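BAG family molecular chaperone regulator 1 (Arabidopsis thaliana, PDB 4HWC) is a plant co-chaperone that probably regulates programmed cell death and stress responses; its BAG domain, the part present here, binds the ATPase domain of HSP70/HSC70. Local coordinates at residues Ile58-Glu61 with Gly62-Leu66. Sequence-based numbering, arbitrary orientation.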
loop_
_atom_site.group_PDB
_atom_site.type_symbol
_atom_site.label_atom_id
_atom_site.label_comp_id
_atom_site.label_asym_id
_atom_site.label_seq_id
_atom_site.Cartn_x
_atom_site.Cartn_y
_atom_site.Cartn_z
ATOM N N ILE A 58 0.322 15.828 2.395
ATOM C CA ILE A 58 0.888 16.112 3.711
ATOM C C ILE A 58 2.168 16.924 3.545
ATOM O O ILE A 58 3.146 16.437 2.986
ATOM C CB ILE A 58 1.220 14.817 4.476
ATOM C CG1 ILE A 58 -0.060 14.017 4.723
ATOM C CG2 ILE A 58 1.911 15.153 5.791
ATOM C CD1 ILE A 58 0.163 12.721 5.488
ATOM N N VAL A 59 2.164 18.165 4.024
ATOM C CA VAL A 59 3.347 19.010 3.904
ATOM C C VAL A 59 4.244 18.875 5.122
ATOM O O VAL A 59 3.783 18.938 6.265
ATOM C CB VAL A 59 2.980 20.498 3.734
ATOM C CG1 VAL A 59 4.246 21.319 3.555
ATOM C CG2 VAL A 59 2.073 20.678 2.533
ATOM N N ALA A 60 5.530 18.680 4.867
ATOM C CA ALA A 60 6.499 18.534 5.934
ATOM C C ALA A 60 7.826 19.144 5.512
ATOM O O ALA A 60 7.994 19.578 4.370
ATOM C CB ALA A 60 6.686 17.058 6.266
ATOM N N GLU A 61 8.764 19.181 6.448
ATOM C CA GLU A 61 10.088 19.709 6.179
ATOM C C GLU A 61 11.091 18.751 6.792
ATOM O O GLU A 61 10.710 17.820 7.502
ATOM C CB GLU A 61 10.255 21.094 6.801
ATOM C CG GLU A 61 10.006 21.125 8.291
ATOM C CD GLU A 61 10.871 22.142 8.999
ATOM O OE1 GLU A 61 10.859 23.322 8.591
ATOM O OE2 GLU A 61 11.562 21.761 9.967
ATOM N N GLY A 62 12.369 18.978 6.512
ATOM C CA GLY A 62 13.416 18.132 7.055
ATOM C C GLY A 62 13.189 16.643 6.891
ATOM O O GLY A 62 12.646 16.192 5.882
ATOM N N ASP A 63 13.609 15.879 7.895
ATOM C CA ASP A 63 13.475 14.428 7.877
ATOM C C ASP A 63 12.028 13.939 7.821
ATOM O O ASP A 63 11.777 12.774 7.525
ATOM C CB ASP A 63 14.181 13.821 9.093
ATOM C CG ASP A 63 15.689 13.988 9.036
ATOM O OD1 ASP A 63 16.306 13.514 8.058
ATOM O OD2 ASP A 63 16.260 14.589 9.972
ATOM N N VAL A 64 11.073 14.815 8.109
ATOM C CA VAL A 64 9.674 14.408 8.056
ATOM C C VAL A 64 9.265 14.235 6.594
ATOM O O VAL A 64 8.473 13.353 6.254
ATOM C CB VAL A 64 8.754 15.447 8.724
ATOM C CG1 VAL A 64 7.322 14.932 8.753
ATOM C CG2 VAL A 64 9.240 15.734 10.137
ATOM N N LYS A 65 9.818 15.082 5.729
ATOM C CA LYS A 65 9.525 15.013 4.305
ATOM C C LYS A 65 10.027 13.675 3.777
ATOM O O LYS A 65 9.412 13.065 2.903
ATOM C CB LYS A 65 10.207 16.172 3.570
ATOM C CG LYS A 65 9.960 16.196 2.077
ATOM C CD LYS A 65 10.154 17.599 1.503
ATOM C CE LYS A 65 11.573 18.099 1.695
ATOM N NZ LYS A 65 12.557 17.266 0.947
ATOM N N LEU A 66 11.148 13.217 4.323
ATOM C CA LEU A 66 11.716 11.942 3.910
ATOM C C LEU A 66 10.779 10.802 4.310
ATOM O O LEU A 66 10.609 9.834 3.562
ATOM C CB LEU A 66 13.087 11.734 4.554
ATOM C CG LEU A 66 13.773 10.429 4.156
ATOM C CD1 LEU A 66 14.009 10.419 2.655
ATOM C CD2 LEU A 66 15.086 10.284 4.910
#
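Glu-61 and the residues after it turn the chain from an extended loop into a helix: the backbone is extended at Glu-61 and helical by Val-64. Gly-62, whose phi is positive at 49°, lies in the bend. The carbonyl O of Glu-61 faces two amides of the first turn and accepts weak hydrogen bonds from both, 3.1 Å from N of Val-64 and 3.4 Å from N of Lys-65; the N-H...O angles, 133° for Val-64 and 146° for Lys-65, show that both are bent. Lys-65 N also donates to O of Gly-62 at 3.0 Å, so its single N-H is shared between two carbonyls. Among the side chains, the methyl of Ala-60 meets one branch of Val-64. CB of Ala-60 lies 3.3 Å from CG1 of Val-64, tighter than usual carbon contact, and 3.6 Å from CB of Val-64. With CG1 anti to the backbone N, that branch meets the Ala-60 methyl, while CG2 of Val-64, beside the backbone N, comes within 3.7 Å of O of Glu-61. This surface turn joins helix 38-55 to helix 62-88 of the three-helix bundle; Ala-60 and Val-64 both touch Ala-5 of helix 5-31, and Ile-58 packs on Ile-9 and Ile-12 of the same helix.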